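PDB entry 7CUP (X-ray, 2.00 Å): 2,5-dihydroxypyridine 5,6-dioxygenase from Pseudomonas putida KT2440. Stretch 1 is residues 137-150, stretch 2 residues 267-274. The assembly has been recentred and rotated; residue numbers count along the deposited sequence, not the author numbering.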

# COMPACT_ATOMS: atom_id res chain seq x y z
N ASP A 137 12.69 3.95 -37.88
CA ASP A 137 13.47 5.03 -38.54
C ASP A 137 14.69 5.38 -37.68
O ASP A 137 15.78 5.60 -38.27
CB ASP A 137 12.56 6.21 -38.89
CG ASP A 137 12.97 6.86 -40.20
OD1 ASP A 137 13.60 7.94 -40.13
OD2 ASP A 137 12.72 6.24 -41.27
N ASP A 138 14.55 5.39 -36.35
CA ASP A 138 15.73 5.65 -35.49
C ASP A 138 16.78 4.58 -35.78
O ASP A 138 17.96 4.92 -35.87
CB ASP A 138 15.37 5.71 -33.99
CG ASP A 138 14.70 7.02 -33.56
OD1 ASP A 138 14.62 7.96 -34.39
OD2 ASP A 138 14.22 7.09 -32.40
N LYS A 139 16.39 3.32 -35.83
CA LYS A 139 17.31 2.18 -36.06
C LYS A 139 18.02 2.37 -37.41
O LYS A 139 19.27 2.20 -37.46
CB LYS A 139 16.55 0.85 -36.09
CG LYS A 139 17.47 -0.36 -36.16
CD LYS A 139 16.77 -1.60 -36.63
CE LYS A 139 17.71 -2.76 -36.74
NZ LYS A 139 16.93 -4.02 -36.87
N ARG A 140 17.25 2.70 -38.44
CA ARG A 140 17.79 2.92 -39.81
C ARG A 140 18.92 3.96 -39.73
O ARG A 140 20.05 3.66 -40.21
CB ARG A 140 16.67 3.32 -40.78
CG ARG A 140 17.14 3.45 -42.23
CD ARG A 140 16.13 4.08 -43.17
NE ARG A 140 15.64 5.40 -42.75
CZ ARG A 140 16.33 6.54 -42.81
NH1 ARG A 140 17.58 6.57 -43.25
NH2 ARG A 140 15.78 7.66 -42.40
N ARG A 141 18.66 5.12 -39.12
CA ARG A 141 19.62 6.25 -39.08
C ARG A 141 20.87 5.82 -38.32
O ARG A 141 22.00 6.14 -38.76
CB ARG A 141 18.96 7.50 -38.50
CG ARG A 141 17.84 8.07 -39.37
CD ARG A 141 17.28 9.42 -38.94
NE ARG A 141 16.76 9.34 -37.58
CZ ARG A 141 17.44 9.68 -36.48
NH1 ARG A 141 18.66 10.17 -36.58
NH2 ARG A 141 16.92 9.52 -35.28
N VAL A 142 20.71 5.10 -37.21
CA VAL A 142 21.85 4.69 -36.33
C VAL A 142 22.73 3.65 -37.05
O VAL A 142 23.98 3.70 -36.86
CB VAL A 142 21.33 4.16 -34.98
CG1 VAL A 142 22.42 3.46 -34.18
CG2 VAL A 142 20.67 5.28 -34.19
N LEU A 143 22.12 2.70 -37.76
CA LEU A 143 22.85 1.66 -38.53
C LEU A 143 23.61 2.32 -39.70
O LEU A 143 24.74 1.88 -39.97
CB LEU A 143 21.87 0.63 -39.07
CG LEU A 143 21.21 -0.28 -38.05
CD1 LEU A 143 20.65 -1.49 -38.78
CD2 LEU A 143 22.17 -0.69 -36.94
N ALA A 144 23.01 3.32 -40.36
CA ALA A 144 23.69 4.14 -41.41
C ALA A 144 24.94 4.80 -40.82
O ALA A 144 26.03 4.76 -41.46
CB ALA A 144 22.73 5.14 -41.99
N ALA A 145 24.86 5.35 -39.61
CA ALA A 145 26.03 5.95 -38.93
C ALA A 145 27.04 4.84 -38.63
O ALA A 145 28.26 5.09 -38.77
CB ALA A 145 25.64 6.67 -37.66
N GLU A 146 26.55 3.68 -38.22
CA GLU A 146 27.40 2.54 -37.81
C GLU A 146 28.26 2.10 -39.00
O GLU A 146 29.43 1.77 -38.76
CB GLU A 146 26.57 1.38 -37.28
CG GLU A 146 27.41 0.19 -36.81
CD GLU A 146 26.63 -1.09 -36.56
OE1 GLU A 146 25.52 -1.22 -37.12
OE2 GLU A 146 27.10 -1.96 -35.79
N THR A 147 27.73 2.08 -40.23
CA THR A 147 28.45 1.55 -41.42
C THR A 147 29.70 2.42 -41.67
O THR A 147 30.78 1.83 -41.96
CB THR A 147 27.53 1.37 -42.65
OG1 THR A 147 27.06 2.64 -43.08
CG2 THR A 147 26.33 0.48 -42.42
N LEU A 148 29.60 3.74 -41.49
CA LEU A 148 30.74 4.69 -41.51
C LEU A 148 31.68 4.41 -40.35
O LEU A 148 32.89 4.24 -40.57
CB LEU A 148 30.23 6.14 -41.44
CG LEU A 148 30.04 6.85 -42.77
CD1 LEU A 148 29.45 8.23 -42.57
CD2 LEU A 148 31.35 6.96 -43.54
N LEU A 149 31.17 4.41 -39.12
CA LEU A 149 32.01 4.26 -37.92
C LEU A 149 32.87 2.99 -38.03
O LEU A 149 34.02 3.06 -37.61
CB LEU A 149 31.14 4.23 -36.66
CG LEU A 149 31.92 4.01 -35.37
CD1 LEU A 149 33.07 5.00 -35.25
CD2 LEU A 149 31.00 4.08 -34.16
N LYS A 150 32.34 1.87 -38.52
CA LYS A 150 33.00 0.53 -38.40
C LYS A 150 34.31 0.52 -39.18
O LYS A 150 35.30 -0.06 -38.66
CB LYS A 150 32.08 -0.60 -38.88
CG LYS A 150 31.12 -1.10 -37.82
CD LYS A 150 30.02 -1.98 -38.38
CE LYS A 150 30.38 -3.44 -38.33
NZ LYS A 150 29.47 -4.25 -39.17
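Stretch 2 267-274: GWGLQPRA

Residues 137-150 lie within a single helix that extends beyond both ends of the stretch, held by regular backbone hydrogen bonds such as Val 142 N to Asp 138 O (3.1 Å). Stretch 2 enters as the end of a strand, Gly 267 to Gly 269, and then leaves extended geometry; Gln 271 to Ala 274 form a type I turn, closed by Ala 274 N bonding to Gln 271 O at 3.1 Å. The chain runs against the helix direction: Gly 267 has its CA 8.9 Å from the CA of Leu 149, Leu 270 CA lies 6.8 Å from Val 142 CA, and Gln 271 CA lies 7.6 Å from Asp 138 CA.

The strand end meets the apolar part of the helix. Trp 268, with chi1 near +70°, brings the far end of its indole to the helix, CZ2 lying 3.9 Å from Ala 145 CB and CH2 4.1 Å from Leu 149 CB. The small methyl of Ala 145 also admits Leu 270, whose CD1 comes within 3.4 Å of Ala 145 CB and 4.2 Å of Val 142 CG2. Branched and aromatic groups thus pack around a short side chain.

Toward the turn the contact becomes polar. Arg 141 uses NH1 and NH2, each 2.9 Å from Leu 270 O, to grip a carbonyl near the guanidinium plane, while its NH2 also forms a salt bridge with Asp 138 OD1 (2.9 Å). The carboxylate of Asp 138 offers its other oxygen to the turn: OD2 accepts from Gln 271 NE2 at 3.0 Å and makes a salt bridge with Arg 273 NH2 at 2.8 Å. Gln 271 in turn steadies the turn, OE1 accepting from Arg 273 N at 3.1 Å. A buried carboxylate suits this place because cationic and amide donors surround it.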

# COMPACT_ATOMS: atom_id res chain seq x y z
N GLY A 267 31.77 8.68 -29.14
CA GLY A 267 30.72 8.50 -30.16
C GLY A 267 29.92 9.76 -30.32
O GLY A 267 30.35 10.80 -29.81
N TRP A 268 28.79 9.68 -30.99
CA TRP A 268 27.94 10.87 -31.21
C TRP A 268 26.46 10.49 -31.17
O TRP A 268 26.14 9.31 -31.31
CB TRP A 268 28.37 11.61 -32.48
CG TRP A 268 28.09 10.95 -33.79
CD1 TRP A 268 27.04 11.20 -34.61
CD2 TRP A 268 28.89 9.96 -34.47
NE1 TRP A 268 27.10 10.40 -35.73
CE2 TRP A 268 28.24 9.65 -35.68
CE3 TRP A 268 30.09 9.31 -34.17
CZ2 TRP A 268 28.75 8.74 -36.61
CZ3 TRP A 268 30.58 8.38 -35.07
CH2 TRP A 268 29.92 8.11 -36.27
N GLY A 269 25.63 11.50 -30.93
CA GLY A 269 24.20 11.34 -30.65
C GLY A 269 23.40 11.52 -31.90
O GLY A 269 23.77 12.40 -32.70
N LEU A 270 22.34 10.72 -32.05
CA LEU A 270 21.48 10.72 -33.26
C LEU A 270 20.01 10.80 -32.85
O LEU A 270 19.16 10.45 -33.69
CB LEU A 270 21.79 9.45 -34.07
CG LEU A 270 23.12 9.48 -34.83
CD1 LEU A 270 23.44 8.13 -35.44
CD2 LEU A 270 23.12 10.56 -35.91
N GLN A 271 19.72 11.30 -31.65
CA GLN A 271 18.33 11.35 -31.11
C GLN A 271 17.81 12.79 -31.05
O GLN A 271 17.98 13.50 -30.07
CB GLN A 271 18.27 10.65 -29.75
CG GLN A 271 16.86 10.47 -29.20
CD GLN A 271 15.88 9.97 -30.22
OE1 GLN A 271 15.21 10.74 -30.91
NE2 GLN A 271 15.74 8.65 -30.27
N PRO A 272 17.09 13.26 -32.09
CA PRO A 272 16.58 14.62 -32.08
C PRO A 272 15.42 14.84 -31.09
O PRO A 272 15.14 15.98 -30.76
CB PRO A 272 16.12 14.81 -33.53
CG PRO A 272 15.70 13.43 -33.95
CD PRO A 272 16.70 12.51 -33.29
N ARG A 273 14.78 13.78 -30.62
CA ARG A 273 13.71 13.89 -29.59
C ARG A 273 14.33 14.02 -28.18
O ARG A 273 13.59 14.39 -27.25
CB ARG A 273 12.73 12.73 -29.74
CG ARG A 273 11.93 12.81 -31.04
CD ARG A 273 10.91 11.68 -31.18
NE ARG A 273 11.58 10.41 -31.41
CZ ARG A 273 11.10 9.21 -31.10
NH1 ARG A 273 9.92 9.07 -30.51
NH2 ARG A 273 11.82 8.13 -31.36
N ALA A 274 15.62 13.72 -28.05
CA ALA A 274 16.42 13.97 -26.83
C ALA A 274 16.83 15.44 -26.91
O ALA A 274 17.03 15.91 -28.02
CB ALA A 274 17.62 13.07 -26.75
O HOH W 1 13.72 10.27 -33.29